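Local coordinates for protein insecticyanin-A (Manduca sexta, PDB 1Z24) that binds the bile pigment biliverdin IX gamma, giving a blue colour that combines with carotenes to produce the green camouflage of hornworms, at residues A55-S60 with M90-G95; S21-A26 with L106-K111; Y117-H122 with K126-H131. All coordinates share one frame; numbering follows the deposited sequence.

Contact 1. Residues A55-S60 with M90-G95; sequences ASVYNS and MTFKFG. With BLV (biliverdin IX gamma chromophore), chain B.
On the inner wall of the lipocalin barrel, V57 and N59 of strand 55-63 meet M90 and F92 of strand 88-94 beside the biliverdin. The two strands are not sheet neighbours: strand 66-76 pairs with both. Their short axes cross at 64° with a closest approach of 7.9 Å, so side chains make the meeting. V57 CG2, roughly anti to the backbone N, lies at the edge of the F92 ring near its plane, 3.9 Å from CZ, and 4.1 Å from M90 SD; V57 CG1 comes equally close to CZ. M90 bends at its thioether (chi3 -67°), which carries CE on to the chromophore, 3.8 Å from the BLV CHB bridge carbon. The N59 amide crosses the F92 side chain, the two planes 37° apart, with ND2 3.6 Å from CZ, while CB and CG pack against C2C of pyrrole ring C and its methyl CMC. Cutting N59 back to an alanine would remove the amide but keep CB by the pigment, and is likely to open a gap between F92 CZ and pyrrole ring C. F94 offers one ring face to a propionate of the pigment, its CZ 3.6 Å from BLV CGD.

Contact 2. Residues S21-A26 with L106-K111; sequences SAFAGA and LATDYK
A22 and F23 pack against T108 and Y110 at the end of the lipocalin barrel where two sequence hallmarks of the family come together: the short helix 20-23 leads into the G-x-W motif at G25, and T108, D109 and Y110 form the T-D-Y motif, which begins at the last residue of strand 97-108 and runs into the turn. The apolar contacts centre on the Y110 ring. A22 CB lies 3.7 Å from Y110 CD1, approaching the ring obliquely, and F23 CB is 4.0 Å from the same carbon. F23 CA sits at the edge of the tyrosine ring, in its plane, and the F23 and Y110 side chains cross at about a right angle. F23 turns its CG away from its own backbone N (chi1 -167°), which brings its ring edge to within 4.2 Å of T108 OG1 at CE1. F18 and W27 meet the F23 ring as well.

The polar interactions fix the turn itself. Y110 N donates to T108 OG1 at 3.0 Å and 161°, an ST turn, and the hydroxyl is also bonded to Y113 O. K111 N bonds to D109 O over 2.7 Å. The two segments are tied through third parties: Y110 OH bonds to D19 N ahead of the helix, and K137 NZ bonds to both Y110 O and A24 O. Upstream, L106 and A107 both face I115 in a classic beta bulge. Within the turn, the T108 CG2 methyl rests 3.7 Å above the plane of the Y110 ring, over its centre.

Contact 3. Residues Y117-H122 with K126-H131; sequences YNCDYH and KAHSIH. With BLV (biliverdin IX gamma chromophore), chain B.
N118 joins H131 to the pigment. Its ND2 donates to the propionate oxygen O1A of BLV over 2.9 Å in a nearly straight bond (169°), while its OD1 receives H131 ND1 at 2.7 Å on a lone pair, in the carbonyl plane, though that bond is bent (141°). Amide and imidazole lie side by side, their planes 17° apart, so the two bonds together should hold the amide's rotation. H131 NE2 is bonded to D2 OD2; with both ring nitrogens engaged in this way the imidazole may well be positively charged, which would suit the nearby propionate. Main-chain bonds follow: N118 pairs with H131 and D120 with S129, each through two reciprocal bonds, and H122 N donates to A127 O at 2.9 Å. These make the antiparallel hairpin of strands 113-122 and 127-136 in the lipocalin barrel, with K126 and A127 both facing H122 in a G1 bulge and a weak K126 N to H122 O bond beyond. On the face carrying C119, Y121, H128 and I130 the two strands meet by packing, while H128 ND1 is hydrogen-bonded to G7 O. C119 SG, in a disulfide with C9, stands 4.0 Å from the centroid of the H128 ring, oblique to it, and 3.5 Å from I130 CD1. I130 CD1 also lies 3.5 Å from Y117 OH. Toward the turn Y121 runs alongside K126, with OH 4.0 Å from CD.

In the fold
All three contacts reach one curled sheet, the lipocalin barrel. Contact 1 is nested in the chain between the two segments of contact 2, and contact 3 follows both. The centres of contacts 1 and 2 are about 18 Å apart, with strands 88-94 and 97-108 adjacent in the sheet. Contacts 2 and 3 lie on opposite sides of the chain's centre, about 24 Å apart, yet touch where L106 CG packs 3.9 Å from Y117 CB. Contacts 1 and 3, about 22 Å centre to centre, do not meet directly; both touch the biliverdin, so the pigment is held from separate parts of the wall, while contact 2 packs the barrel end that carries the family motifs.

Contact 1. Residues A55-S60 with M90-G95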
loop_
_atom_site.group_PDB
_atom_site.type_symbol
_atom_site.label_atom_id
_atom_site.label_comp_id
_atom_site.label_asym_id
_atom_site.label_seq_id
_atom_site.Cartn_x
_atom_site.Cartn_y
_atom_site.Cartn_z
ATOM N N ALA A 55 -9.783 22.014 -23.046
ATOM C CA ALA A 55 -8.391 21.683 -22.850
ATOM C C ALA A 55 -7.904 20.656 -23.858
ATOM O O ALA A 55 -8.620 19.743 -24.208
ATOM C CB ALA A 55 -8.180 21.267 -21.417
ATOM N N SER A 56 -6.681 20.823 -24.343
ATOM C CA SER A 56 -6.126 19.895 -25.316
ATOM C C SER A 56 -4.712 19.489 -24.960
ATOM O O SER A 56 -4.053 20.112 -24.131
ATOM C CB SER A 56 -6.111 20.488 -26.688
ATOM O OG SER A 56 -5.280 21.595 -26.737
ATOM N N VAL A 57 -4.223 18.435 -25.571
ATOM C CA VAL A 57 -2.866 18.007 -25.262
ATOM C C VAL A 57 -2.022 17.799 -26.509
ATOM O O VAL A 57 -2.493 17.342 -27.541
ATOM C CB VAL A 57 -2.812 16.796 -24.275
ATOM C CG1 VAL A 57 -3.988 15.869 -24.410
ATOM C CG2 VAL A 57 -1.567 15.959 -24.424
ATOM N N TYR A 58 -0.766 18.133 -26.401
ATOM C CA TYR A 58 0.152 17.946 -27.448
ATOM C C TYR A 58 1.364 17.262 -26.794
ATOM O O TYR A 58 2.095 17.854 -26.001
ATOM C CB TYR A 58 0.546 19.285 -28.103
ATOM C CG TYR A 58 1.590 19.041 -29.179
ATOM C CD1 TYR A 58 1.199 18.750 -30.487
ATOM C CD2 TYR A 58 2.951 19.113 -28.926
ATOM C CE1 TYR A 58 2.112 18.495 -31.502
ATOM C CE2 TYR A 58 3.893 18.880 -29.933
ATOM C CZ TYR A 58 3.464 18.571 -31.215
ATOM O OH TYR A 58 4.353 18.394 -32.214
ATOM N N ASN A 59 1.583 15.990 -27.111
ATOM C CA ASN A 59 2.713 15.300 -26.545
ATOM C C ASN A 59 3.736 14.984 -27.628
ATOM O O ASN A 59 3.401 14.587 -28.761
ATOM C CB ASN A 59 2.312 13.895 -26.032
ATOM C CG ASN A 59 1.641 13.755 -24.674
ATOM O OD1 ASN A 59 1.762 14.642 -23.765
ATOM N ND2 ASN A 59 0.876 12.586 -24.542
ATOM N N SER A 60 5.001 15.119 -27.280
ATOM C CA SER A 60 6.018 14.815 -28.221
ATOM C C SER A 60 7.323 14.399 -27.614
ATOM O O SER A 60 7.673 14.705 -26.487
ATOM C CB SER A 60 6.304 15.983 -29.184
ATOM O OG SER A 60 7.122 17.001 -28.592
ATOM N N MET A 90 -6.736 12.130 -20.656
ATOM C CA MET A 90 -6.207 12.481 -21.951
ATOM C C MET A 90 -6.767 11.459 -22.901
ATOM O O MET A 90 -6.609 10.267 -22.689
ATOM C CB MET A 90 -4.703 12.410 -21.940
ATOM C CG MET A 90 -4.159 13.455 -20.968
ATOM S SD MET A 90 -2.350 13.539 -21.151
ATOM C CE MET A 90 -1.778 11.901 -20.525
ATOM N N THR A 91 -7.455 11.934 -23.916
ATOM C CA THR A 91 -8.034 11.035 -24.838
ATOM C C THR A 91 -7.411 11.247 -26.157
ATOM O O THR A 91 -7.351 12.368 -26.706
ATOM C CB THR A 91 -9.484 11.385 -24.964
ATOM O OG1 THR A 91 -10.110 11.240 -23.686
ATOM C CG2 THR A 91 -10.122 10.473 -26.013
ATOM N N PHE A 92 -6.935 10.133 -26.642
ATOM C CA PHE A 92 -6.266 10.054 -27.950
ATOM C C PHE A 92 -6.940 9.036 -28.872
ATOM O O PHE A 92 -7.418 8.015 -28.411
ATOM C CB PHE A 92 -4.805 9.574 -27.814
ATOM C CG PHE A 92 -4.035 10.546 -27.010
ATOM C CD1 PHE A 92 -3.636 11.773 -27.552
ATOM C CD2 PHE A 92 -3.779 10.239 -25.672
ATOM C CE1 PHE A 92 -2.929 12.672 -26.754
ATOM C CE2 PHE A 92 -3.058 11.124 -24.857
ATOM C CZ PHE A 92 -2.650 12.328 -25.427
ATOM N N LYS A 93 -6.976 9.293 -30.174
ATOM C CA LYS A 93 -7.603 8.350 -31.079
ATOM C C LYS A 93 -6.634 7.857 -32.129
ATOM O O LYS A 93 -5.956 8.667 -32.746
ATOM C CB LYS A 93 -8.761 9.004 -31.788
ATOM C CG LYS A 93 -9.869 9.465 -30.864
ATOM C CD LYS A 93 -10.950 10.310 -31.532
ATOM C CE LYS A 93 -12.141 10.605 -30.632
ATOM N NZ LYS A 93 -12.647 11.972 -30.846
ATOM N N PHE A 94 -6.561 6.527 -32.322
ATOM C CA PHE A 94 -5.700 5.959 -33.329
ATOM C C PHE A 94 -6.708 5.293 -34.194
ATOM O O PHE A 94 -7.142 4.187 -33.844
ATOM C CB PHE A 94 -4.846 4.917 -32.663
ATOM C CG PHE A 94 -4.075 5.605 -31.623
ATOM C CD1 PHE A 94 -4.611 5.631 -30.335
ATOM C CD2 PHE A 94 -2.864 6.241 -31.919
ATOM C CE1 PHE A 94 -3.922 6.270 -29.304
ATOM C CE2 PHE A 94 -2.163 6.881 -30.889
ATOM C CZ PHE A 94 -2.703 6.892 -29.597
ATOM N N GLY A 95 -7.123 5.963 -35.264
ATOM C CA GLY A 95 -8.159 5.330 -36.090
ATOM C C GLY A 95 -9.400 5.130 -35.205
ATOM O O GLY A 95 -9.880 6.078 -34.599
HETATM N NA BLV B . 1.255 7.599 -20.428
HETATM C C1A BLV B . 0.748 6.343 -20.389
HETATM C C2A BLV B . -0.215 6.137 -19.322
HETATM C C3A BLV B . -0.309 7.338 -18.683
HETATM C C4A BLV B . 0.625 8.241 -19.382
HETATM C CMA BLV B . -1.136 7.738 -17.402
HETATM O OA BLV B . 1.072 5.489 -21.187
HETATM C CAA BLV B . -0.886 4.866 -18.988
HETATM C CBA BLV B . 0.185 4.091 -18.279
HETATM C CGA BLV B . -0.313 2.664 -18.052
HETATM O O1A BLV B . -0.709 2.291 -16.982
HETATM O O2A BLV B . -0.339 1.913 -18.976
HETATM C CHB BLV B . 0.838 9.560 -18.985
HETATM N NB BLV B . 2.425 10.377 -20.656
HETATM C C1B BLV B . 1.808 10.445 -19.426
HETATM C C2B BLV B . 2.277 11.583 -18.675
HETATM C C3B BLV B . 3.174 12.184 -19.458
HETATM C C4B BLV B . 3.275 11.411 -20.700
HETATM C CMB BLV B . 1.817 12.002 -17.287
HETATM C CAB BLV B . 3.957 13.417 -19.119
HETATM C CBB BLV B . 5.271 13.360 -19.514
HETATM C CHC BLV B . 4.090 11.782 -21.778
HETATM N NC BLV B . 3.885 10.057 -23.468
HETATM C C1C BLV B . 4.213 11.304 -23.051
HETATM C C2C BLV B . 4.781 12.102 -24.149
HETATM C C3C BLV B . 4.790 11.400 -25.285
HETATM C C4C BLV B . 4.207 10.067 -24.849
HETATM C CMC BLV B . 5.165 13.501 -24.025
HETATM C CAC BLV B . 5.266 11.687 -26.722
HETATM C CBC BLV B . 4.732 11.020 -27.773
HETATM C CHD BLV B . 4.089 8.908 -25.693
HETATM N ND BLV B . 2.006 7.967 -24.755
HETATM C C1D BLV B . 3.090 7.956 -25.678
HETATM C C2D BLV B . 2.943 6.802 -26.619
HETATM C C3D BLV B . 1.794 6.129 -26.269
HETATM C C4D BLV B . 1.249 6.868 -25.144
HETATM C CMD BLV B . 3.862 6.397 -27.731
HETATM O OD BLV B . 0.219 6.558 -24.595
HETATM C CAD BLV B . 1.232 4.930 -26.924
HETATM C CBD BLV B . 0.075 5.372 -27.799
HETATM C CGD BLV B . -0.721 4.138 -28.361
HETATM O O1D BLV B . -0.461 3.707 -29.439
HETATM O O2D BLV B . -1.588 3.590 -27.707
#

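Contact 2. Residues S21-A26 with L106-K111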
loop_
_atom_site.group_PDB
_atom_site.type_symbol
_atom_site.label_atom_id
_atom_site.label_comp_id
_atom_site.label_asym_id
_atom_site.label_seq_id
_atom_site.Cartn_x
_atom_site.Cartn_y
_atom_site.Cartn_z
ATOM N N SER A 21 -6.125 25.662 -14.961
ATOM C CA SER A 21 -5.568 26.712 -15.748
ATOM C C SER A 21 -4.184 27.033 -15.311
ATOM O O SER A 21 -3.354 27.466 -16.102
ATOM C CB SER A 21 -6.406 27.965 -15.807
ATOM O OG SER A 21 -6.044 28.793 -14.735
ATOM N N ALA A 22 -3.936 26.835 -14.032
ATOM C CA ALA A 22 -2.618 27.132 -13.545
ATOM C C ALA A 22 -1.688 26.017 -14.002
ATOM O O ALA A 22 -0.493 26.182 -14.223
ATOM C CB ALA A 22 -2.717 27.159 -12.023
ATOM N N PHE A 23 -2.249 24.842 -14.170
ATOM C CA PHE A 23 -1.425 23.736 -14.575
ATOM C C PHE A 23 -1.021 23.722 -16.021
ATOM O O PHE A 23 -0.028 23.120 -16.393
ATOM C CB PHE A 23 -2.205 22.486 -14.197
ATOM C CG PHE A 23 -1.431 21.197 -14.251
ATOM C CD1 PHE A 23 -0.496 20.911 -13.254
ATOM C CD2 PHE A 23 -1.663 20.259 -15.262
ATOM C CE1 PHE A 23 0.231 19.713 -13.262
ATOM C CE2 PHE A 23 -0.936 19.062 -15.299
ATOM C CZ PHE A 23 -0.003 18.786 -14.288
ATOM N N ALA A 24 -1.823 24.363 -16.819
ATOM C CA ALA A 24 -1.563 24.437 -18.225
ATOM C C ALA A 24 -0.138 24.921 -18.537
ATOM O O ALA A 24 0.496 25.696 -17.815
ATOM C CB ALA A 24 -2.698 25.229 -18.917
ATOM N N GLY A 25 0.409 24.430 -19.635
ATOM C CA GLY A 25 1.753 24.793 -20.038
ATOM C C GLY A 25 2.536 23.630 -20.631
ATOM O O GLY A 25 2.016 22.577 -20.916
ATOM N N ALA A 26 3.817 23.829 -20.829
ATOM C CA ALA A 26 4.683 22.810 -21.392
ATOM C C ALA A 26 5.507 22.130 -20.303
ATOM O O ALA A 26 6.390 22.695 -19.628
ATOM C CB ALA A 26 5.575 23.510 -22.393
ATOM N N LEU A 106 0.140 13.878 -7.849
ATOM C CA LEU A 106 0.369 13.758 -6.416
ATOM C C LEU A 106 0.679 15.099 -5.759
ATOM O O LEU A 106 0.289 15.382 -4.630
ATOM C CB LEU A 106 1.602 12.873 -6.168
ATOM C CG LEU A 106 1.472 11.460 -6.687
ATOM C CD1 LEU A 106 2.505 10.531 -6.042
ATOM C CD2 LEU A 106 0.042 11.004 -6.471
ATOM N N ALA A 107 1.417 15.926 -6.467
ATOM C CA ALA A 107 1.799 17.248 -5.959
ATOM C C ALA A 107 2.381 18.162 -7.047
ATOM O O ALA A 107 2.996 17.722 -8.009
ATOM C CB ALA A 107 3.005 17.044 -5.058
ATOM N N THR A 108 2.175 19.456 -6.870
ATOM C CA THR A 108 2.680 20.429 -7.792
ATOM C C THR A 108 2.556 21.842 -7.239
ATOM O O THR A 108 1.654 22.178 -6.448
ATOM C CB THR A 108 1.791 20.413 -9.035
ATOM O OG1 THR A 108 2.384 21.278 -9.993
ATOM C CG2 THR A 108 0.346 20.919 -8.761
ATOM N N ASP A 109 3.467 22.686 -7.691
ATOM C CA ASP A 109 3.430 24.103 -7.305
ATOM C C ASP A 109 2.964 24.932 -8.505
ATOM O O ASP A 109 3.015 26.137 -8.495
ATOM C CB ASP A 109 4.676 24.767 -6.821
ATOM C CG ASP A 109 5.740 24.731 -7.849
ATOM O OD1 ASP A 109 5.653 24.197 -8.955
ATOM O OD2 ASP A 109 6.753 25.346 -7.404
ATOM N N TYR A 110 2.518 24.243 -9.561
ATOM C CA TYR A 110 2.007 24.809 -10.809
ATOM C C TYR A 110 2.998 25.589 -11.686
ATOM O O TYR A 110 2.979 25.449 -12.906
ATOM C CB TYR A 110 0.752 25.644 -10.602
ATOM C CG TYR A 110 -0.358 24.905 -9.918
ATOM C CD1 TYR A 110 -1.148 24.080 -10.719
ATOM C CD2 TYR A 110 -0.630 25.011 -8.544
ATOM C CE1 TYR A 110 -2.225 23.375 -10.179
ATOM C CE2 TYR A 110 -1.688 24.289 -7.984
ATOM C CZ TYR A 110 -2.475 23.476 -8.810
ATOM O OH TYR A 110 -3.494 22.750 -8.269
ATOM N N LYS A 111 3.858 26.412 -11.086
ATOM C CA LYS A 111 4.821 27.186 -11.863
ATOM C C LYS A 111 6.103 26.450 -12.135
ATOM O O LYS A 111 6.791 26.801 -13.072
ATOM C CB LYS A 111 5.381 28.343 -11.077
ATOM C CG LYS A 111 4.283 29.079 -10.420
ATOM C CD LYS A 111 3.625 30.023 -11.408
ATOM C CE LYS A 111 2.658 30.997 -10.740
ATOM N NZ LYS A 111 1.244 30.540 -10.728
#

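Contact 3. Residues Y117-H122 with K126-H131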
loop_
_atom_site.group_PDB
_atom_site.type_symbol
_atom_site.label_atom_id
_atom_site.label_comp_id
_atom_site.label_asym_id
_atom_site.label_seq_id
_atom_site.Cartn_x
_atom_site.Cartn_y
_atom_site.Cartn_z
ATOM N N TYR A 117 1.526 10.343 -11.335
ATOM C CA TYR A 117 1.643 8.915 -11.115
ATOM C C TYR A 117 0.445 8.128 -11.591
ATOM O O TYR A 117 -0.546 8.697 -11.902
ATOM C CB TYR A 117 1.585 8.864 -9.574
ATOM C CG TYR A 117 1.251 7.568 -8.810
ATOM C CD1 TYR A 117 2.282 6.799 -8.263
ATOM C CD2 TYR A 117 -0.072 7.163 -8.611
ATOM C CE1 TYR A 117 2.039 5.631 -7.533
ATOM C CE2 TYR A 117 -0.341 6.008 -7.874
ATOM C CZ TYR A 117 0.710 5.259 -7.338
ATOM O OH TYR A 117 0.433 4.141 -6.617
ATOM N N ASN A 118 0.552 6.815 -11.658
ATOM C CA ASN A 118 -0.543 5.941 -12.049
ATOM C C ASN A 118 -0.223 4.541 -11.532
ATOM O O ASN A 118 0.919 4.259 -11.233
ATOM C CB ASN A 118 -1.146 5.971 -13.444
ATOM C CG ASN A 118 -0.627 4.855 -14.319
ATOM O OD1 ASN A 118 0.587 4.692 -14.522
ATOM N ND2 ASN A 118 -1.556 4.133 -14.892
ATOM N N CYS A 119 -1.232 3.715 -11.393
ATOM C CA CYS A 119 -1.158 2.360 -10.904
ATOM C C CYS A 119 -2.096 1.593 -11.770
ATOM O O CYS A 119 -3.261 1.922 -11.881
ATOM C CB CYS A 119 -1.527 2.227 -9.388
ATOM S SG CYS A 119 -1.206 0.506 -8.890
ATOM N N ASP A 120 -1.557 0.592 -12.417
ATOM C CA ASP A 120 -2.285 -0.268 -13.336
ATOM C C ASP A 120 -2.359 -1.685 -12.789
ATOM O O ASP A 120 -1.332 -2.375 -12.688
ATOM C CB ASP A 120 -1.457 -0.225 -14.627
ATOM C CG ASP A 120 -2.150 -0.841 -15.821
ATOM O OD1 ASP A 120 -2.059 -0.363 -16.940
ATOM O OD2 ASP A 120 -2.882 -1.898 -15.572
ATOM N N TYR A 121 -3.570 -2.116 -12.435
ATOM C CA TYR A 121 -3.734 -3.457 -11.869
ATOM C C TYR A 121 -3.996 -4.545 -12.916
ATOM O O TYR A 121 -4.875 -4.388 -13.733
ATOM C CB TYR A 121 -4.764 -3.476 -10.681
ATOM C CG TYR A 121 -4.943 -4.889 -10.085
ATOM C CD1 TYR A 121 -3.984 -5.478 -9.264
ATOM C CD2 TYR A 121 -6.073 -5.665 -10.351
ATOM C CE1 TYR A 121 -4.125 -6.768 -8.761
ATOM C CE2 TYR A 121 -6.281 -6.938 -9.815
ATOM C CZ TYR A 121 -5.274 -7.497 -9.045
ATOM O OH TYR A 121 -5.424 -8.730 -8.577
ATOM N N HIS A 122 -3.231 -5.641 -12.893
ATOM C CA HIS A 122 -3.388 -6.787 -13.806
ATOM C C HIS A 122 -3.941 -7.976 -12.999
ATOM O O HIS A 122 -3.207 -8.681 -12.349
ATOM C CB HIS A 122 -2.009 -7.200 -14.254
ATOM C CG HIS A 122 -1.469 -6.191 -15.199
ATOM N ND1 HIS A 122 -1.260 -6.473 -16.549
ATOM C CD2 HIS A 122 -1.067 -4.902 -14.987
ATOM C CE1 HIS A 122 -0.754 -5.358 -17.123
ATOM N NE2 HIS A 122 -0.631 -4.400 -16.210
ATOM N N LYS A 126 -2.288 -10.657 -10.580
ATOM C CA LYS A 126 -2.417 -10.322 -9.185
ATOM C C LYS A 126 -1.267 -9.399 -8.815
ATOM O O LYS A 126 -0.652 -9.527 -7.790
ATOM C CB LYS A 126 -2.546 -11.450 -8.190
ATOM C CG LYS A 126 -3.654 -12.435 -8.590
ATOM C CD LYS A 126 -4.740 -12.478 -7.524
ATOM C CE LYS A 126 -5.596 -13.739 -7.558
ATOM N NZ LYS A 126 -6.873 -13.556 -8.275
ATOM N N ALA A 127 -0.955 -8.458 -9.671
ATOM C CA ALA A 127 0.117 -7.517 -9.396
ATOM C C ALA A 127 -0.187 -6.226 -10.142
ATOM O O ALA A 127 -1.034 -6.185 -11.055
ATOM C CB ALA A 127 1.445 -8.092 -9.836
ATOM N N HIS A 128 0.492 -5.152 -9.767
ATOM C CA HIS A 128 0.242 -3.904 -10.454
ATOM C C HIS A 128 1.551 -3.305 -10.850
ATOM O O HIS A 128 2.615 -3.536 -10.230
ATOM C CB HIS A 128 -0.570 -2.835 -9.563
ATOM C CG HIS A 128 0.110 -2.648 -8.238
ATOM N ND1 HIS A 128 0.033 -3.621 -7.229
ATOM C CD2 HIS A 128 0.880 -1.631 -7.782
ATOM C CE1 HIS A 128 0.757 -3.159 -6.217
ATOM N NE2 HIS A 128 1.282 -1.971 -6.495
ATOM N N SER A 129 1.462 -2.524 -11.913
ATOM C CA SER A 129 2.651 -1.830 -12.355
ATOM C C SER A 129 2.507 -0.373 -11.878
ATOM O O SER A 129 1.392 0.136 -11.735
ATOM C CB SER A 129 2.950 -1.832 -13.844
ATOM O OG SER A 129 1.797 -1.471 -14.603
ATOM N N ILE A 130 3.615 0.306 -11.618
ATOM C CA ILE A 130 3.583 1.682 -11.178
ATOM C C ILE A 130 4.311 2.590 -12.169
ATOM O O ILE A 130 5.437 2.309 -12.639
ATOM C CB ILE A 130 4.265 1.831 -9.792
ATOM C CG1 ILE A 130 3.482 1.127 -8.633
ATOM C CG2 ILE A 130 4.557 3.315 -9.515
ATOM C CD1 ILE A 130 2.046 1.633 -8.522
ATOM N N HIS A 131 3.685 3.698 -12.490
ATOM C CA HIS A 131 4.328 4.641 -13.378
ATOM C C HIS A 131 4.427 5.994 -12.697
ATOM O O HIS A 131 3.522 6.372 -11.960
ATOM C CB HIS A 131 3.695 4.802 -14.745
ATOM C CG HIS A 131 3.529 3.462 -15.339
ATOM N ND1 HIS A 131 2.310 2.793 -15.351
ATOM C CD2 HIS A 131 4.452 2.652 -15.914
ATOM C CE1 HIS A 131 2.553 1.583 -15.957
ATOM N NE2 HIS A 131 3.823 1.476 -16.308
HETATM N NA BLV B . 1.255 7.599 -20.428
HETATM C C1A BLV B . 0.748 6.343 -20.389
HETATM C C2A BLV B . -0.215 6.137 -19.322
HETATM C C3A BLV B . -0.309 7.338 -18.683
HETATM C C4A BLV B . 0.625 8.241 -19.382
HETATM C CMA BLV B . -1.136 7.738 -17.402
HETATM O OA BLV B . 1.072 5.489 -21.187
HETATM C CAA BLV B . -0.886 4.866 -18.988
HETATM C CBA BLV B . 0.185 4.091 -18.279
HETATM C CGA BLV B . -0.313 2.664 -18.052
HETATM O O1A BLV B . -0.709 2.291 -16.982
HETATM O O2A BLV B . -0.339 1.913 -18.976
HETATM C CHB BLV B . 0.838 9.560 -18.985
HETATM N NB BLV B . 2.425 10.377 -20.656
HETATM C C1B BLV B . 1.808 10.445 -19.426
HETATM C C2B BLV B . 2.277 11.583 -18.675
HETATM C C3B BLV B . 3.174 12.184 -19.458
HETATM C C4B BLV B . 3.275 11.411 -20.700
HETATM C CMB BLV B . 1.817 12.002 -17.287
HETATM C CAB BLV B . 3.957 13.417 -19.119
HETATM C CBB BLV B . 5.271 13.360 -19.514
HETATM C CHC BLV B . 4.090 11.782 -21.778
HETATM N NC BLV B . 3.885 10.057 -23.468
HETATM C C1C BLV B . 4.213 11.304 -23.051
HETATM C C2C BLV B . 4.781 12.102 -24.149
HETATM C C3C BLV B . 4.790 11.400 -25.285
HETATM C C4C BLV B . 4.207 10.067 -24.849
HETATM C CMC BLV B . 5.165 13.501 -24.025
HETATM C CAC BLV B . 5.266 11.687 -26.722
HETATM C CBC BLV B . 4.732 11.020 -27.773
HETATM C CHD BLV B . 4.089 8.908 -25.693
HETATM N ND BLV B . 2.006 7.967 -24.755
HETATM C C1D BLV B . 3.090 7.956 -25.678
HETATM C C2D BLV B . 2.943 6.802 -26.619
HETATM C C3D BLV B . 1.794 6.129 -26.269
HETATM C C4D BLV B . 1.249 6.868 -25.144
HETATM C CMD BLV B . 3.862 6.397 -27.731
HETATM O OD BLV B . 0.219 6.558 -24.595
HETATM C CAD BLV B . 1.232 4.930 -26.924
HETATM C CBD BLV B . 0.075 5.372 -27.799
HETATM C CGD BLV B . -0.721 4.138 -28.361
HETATM O O1D BLV B . -0.461 3.707 -29.439
HETATM O O2D BLV B . -1.588 3.590 -27.707
#